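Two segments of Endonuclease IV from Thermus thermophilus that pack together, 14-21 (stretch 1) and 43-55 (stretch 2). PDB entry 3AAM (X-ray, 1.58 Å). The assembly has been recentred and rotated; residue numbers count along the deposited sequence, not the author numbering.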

# COMPACT_ATOMS: atom_id res chain seq x y z
N LYS A 14 -18.14 -8.01 -12.49
CA LYS A 14 -18.03 -6.56 -12.37
C LYS A 14 -16.60 -6.09 -12.60
O LYS A 14 -16.36 -4.90 -12.84
CB LYS A 14 -18.50 -6.10 -10.99
CG LYS A 14 -19.96 -6.39 -10.67
CD LYS A 14 -20.90 -5.57 -11.54
CE LYS A 14 -22.34 -5.74 -11.08
NZ LYS A 14 -22.51 -5.31 -9.67
N GLY A 15 -15.64 -7.01 -12.51
CA GLY A 15 -14.25 -6.65 -12.71
C GLY A 15 -13.80 -5.53 -11.79
O GLY A 15 -14.26 -5.42 -10.65
N VAL A 16 -12.88 -4.70 -12.27
CA VAL A 16 -12.38 -3.59 -11.46
C VAL A 16 -13.47 -2.55 -11.19
O VAL A 16 -13.40 -1.81 -10.21
CB VAL A 16 -11.18 -2.89 -12.14
CG1 VAL A 16 -10.02 -3.87 -12.25
CG2 VAL A 16 -11.56 -2.36 -13.51
N ALA A 17 -14.48 -2.51 -12.06
CA ALA A 17 -15.57 -1.56 -11.87
C ALA A 17 -16.34 -1.91 -10.60
O ALA A 17 -16.87 -1.03 -9.92
CB ALA A 17 -16.51 -1.60 -13.08
N GLY A 18 -16.39 -3.20 -10.29
CA GLY A 18 -17.08 -3.64 -9.09
C GLY A 18 -16.49 -3.05 -7.82
O GLY A 18 -17.21 -2.77 -6.86
N ALA A 19 -15.18 -2.87 -7.82
CA ALA A 19 -14.50 -2.31 -6.66
C ALA A 19 -14.92 -0.86 -6.44
O ALA A 19 -15.12 -0.42 -5.31
CB ALA A 19 -12.98 -2.40 -6.83
N VAL A 20 -15.03 -0.10 -7.54
CA VAL A 20 -15.44 1.29 -7.43
C VAL A 20 -16.84 1.34 -6.81
O VAL A 20 -17.10 2.14 -5.91
CB VAL A 20 -15.47 1.99 -8.81
CG1 VAL A 20 -15.88 3.45 -8.65
CG2 VAL A 20 -14.11 1.90 -9.48
N GLU A 21 -17.73 0.48 -7.30
CA GLU A 21 -19.09 0.45 -6.78
C GLU A 21 -19.15 0.09 -5.31
O GLU A 21 -19.92 0.68 -4.55
CB GLU A 21 -19.94 -0.54 -7.58
CG GLU A 21 -20.06 -0.19 -9.05
CD GLU A 21 -21.06 -1.08 -9.77
OE1 GLU A 21 -21.08 -1.06 -11.01
OE2 GLU A 21 -21.83 -1.78 -9.08
N PRO A 43 -0.99 -12.13 -16.16
CA PRO A 43 -1.64 -10.81 -16.15
C PRO A 43 -3.12 -10.96 -16.48
O PRO A 43 -3.52 -11.87 -17.20
CB PRO A 43 -0.88 -10.04 -17.23
CG PRO A 43 -0.48 -11.11 -18.19
CD PRO A 43 -0.02 -12.22 -17.27
N ARG A 44 -3.94 -10.05 -15.94
CA ARG A 44 -5.38 -10.09 -16.16
C ARG A 44 -5.78 -9.12 -17.27
O ARG A 44 -5.52 -7.91 -17.18
CB ARG A 44 -6.11 -9.73 -14.87
CG ARG A 44 -7.62 -9.57 -15.02
CD ARG A 44 -8.24 -9.19 -13.68
NE ARG A 44 -9.68 -8.96 -13.78
CZ ARG A 44 -10.25 -7.92 -14.37
NH1 ARG A 44 -9.50 -6.98 -14.93
NH2 ARG A 44 -11.57 -7.82 -14.41
N ALA A 45 -6.42 -9.65 -18.30
CA ALA A 45 -6.85 -8.82 -19.42
C ALA A 45 -7.75 -7.69 -18.96
O ALA A 45 -8.68 -7.89 -18.16
CB ALA A 45 -7.57 -9.68 -20.46
N LEU A 46 -7.47 -6.49 -19.46
CA LEU A 46 -8.25 -5.31 -19.11
C LEU A 46 -8.76 -4.69 -20.41
O LEU A 46 -8.01 -4.05 -21.14
CB LEU A 46 -7.37 -4.31 -18.35
CG LEU A 46 -8.08 -3.17 -17.63
CD1 LEU A 46 -8.97 -3.75 -16.52
CD2 LEU A 46 -7.04 -2.23 -17.03
N SER A 47 -10.05 -4.90 -20.70
CA SER A 47 -10.66 -4.38 -21.92
C SER A 47 -10.92 -2.87 -21.88
O SER A 47 -11.07 -2.29 -20.81
CB SER A 47 -11.99 -5.09 -22.16
OG SER A 47 -12.98 -4.64 -21.25
N PRO A 48 -10.98 -2.23 -23.05
CA PRO A 48 -11.23 -0.79 -23.11
C PRO A 48 -12.56 -0.42 -22.45
O PRO A 48 -12.70 0.64 -21.84
CB PRO A 48 -11.22 -0.50 -24.60
CG PRO A 48 -10.22 -1.50 -25.12
CD PRO A 48 -10.63 -2.75 -24.39
N ALA A 49 -13.54 -1.31 -22.58
CA ALA A 49 -14.86 -1.08 -21.99
C ALA A 49 -14.76 -1.07 -20.47
O ALA A 49 -15.40 -0.26 -19.81
CB ALA A 49 -15.84 -2.15 -22.45
N GLU A 50 -13.95 -1.97 -19.92
CA GLU A 50 -13.79 -2.03 -18.47
C GLU A 50 -13.04 -0.79 -17.99
O GLU A 50 -13.35 -0.24 -16.94
CB GLU A 50 -13.03 -3.29 -18.05
CG GLU A 50 -13.17 -3.59 -16.55
CD GLU A 50 -12.57 -4.92 -16.13
OE1 GLU A 50 -12.83 -5.95 -16.79
OE2 GLU A 50 -11.84 -4.95 -15.11
N VAL A 51 -12.06 -0.34 -18.78
CA VAL A 51 -11.30 0.85 -18.42
C VAL A 51 -12.25 2.05 -18.37
O VAL A 51 -12.22 2.84 -17.42
CB VAL A 51 -10.19 1.15 -19.46
CG1 VAL A 51 -9.45 2.42 -19.09
CG2 VAL A 51 -9.23 -0.03 -19.54
N GLU A 52 -13.11 2.17 -19.38
CA GLU A 52 -14.07 3.27 -19.45
C GLU A 52 -15.03 3.23 -18.27
O GLU A 52 -15.35 4.27 -17.68
CB GLU A 52 -14.85 3.20 -20.76
CG GLU A 52 -15.73 4.41 -21.09
CD GLU A 52 -17.02 4.47 -20.29
OE1 GLU A 52 -17.67 3.41 -20.11
OE2 GLU A 52 -17.40 5.58 -19.85
N ALA A 53 -15.50 2.04 -17.92
CA ALA A 53 -16.43 1.88 -16.81
C ALA A 53 -15.79 2.27 -15.48
O ALA A 53 -16.40 2.97 -14.67
CB ALA A 53 -16.94 0.45 -16.75
N PHE A 54 -14.56 1.82 -15.28
CA PHE A 54 -13.82 2.12 -14.05
C PHE A 54 -13.66 3.63 -13.88
O PHE A 54 -14.00 4.19 -12.84
CB PHE A 54 -12.44 1.47 -14.11
CG PHE A 54 -11.61 1.68 -12.87
CD1 PHE A 54 -11.72 0.82 -11.79
CD2 PHE A 54 -10.73 2.75 -12.79
CE1 PHE A 54 -10.97 1.03 -10.63
CE2 PHE A 54 -9.97 2.97 -11.64
CZ PHE A 54 -10.09 2.10 -10.56
N ARG A 55 -13.14 4.29 -14.91
CA ARG A 55 -12.95 5.73 -14.87
C ARG A 55 -14.25 6.50 -14.69
O ARG A 55 -14.34 7.41 -13.88
CB ARG A 55 -12.24 6.20 -16.14
CG ARG A 55 -10.77 5.82 -16.22
CD ARG A 55 -10.16 6.27 -17.55
NE ARG A 55 -8.71 6.08 -17.59
CZ ARG A 55 -7.82 7.04 -17.39
NH1 ARG A 55 -6.53 6.77 -17.44
NH2 ARG A 55 -8.23 8.28 -17.15

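The CA-to-CB bond of Arg 44 points toward stretch 1, and chi1 to chi3 are all t. Arg 44 NH2 lies 3.4 Å from Gly 15 CA. The same guanidinium forms a salt bridge with Glu 50 in its own stretch, NH2 of Arg 44 to OE2 of Glu 50 at 3.0 Å. Leu 46 adds a small apolar contact, its CD1 4.2 Å from Val 16 CG2. Ser 47 caps the helix that follows: its OG accepts from Glu 50 N at 3.1 Å.

Glu 50 makes the one hydrogen bond across the contact. Val 16 N donates to Glu 50 OE2 at 3.0 Å, and the angle of 176° is nearly straight. Gly 15 leaves room for this cluster. A CB there would clash with Glu 50 OE2 and Arg 44 NH2, and its positive phi also favours glycine.

Farther along, the contact is mostly apolar. The two helices run nearly parallel, 9° apart, with axes 8.3 Å apart at closest approach. Ala 53 CB meets Ala 17 CB at 4.2 Å. The CA-to-CB bond of Phe 54 points sideways, but its ring comes nearer. Phe 54 CD1 lies 3.6 Å from Val 16 CG2, and Phe 54 CE1 3.5 Å from Val 20 CG2. Val 16 O sits at the ring edge, 3.5 Å from Phe 54 CD1.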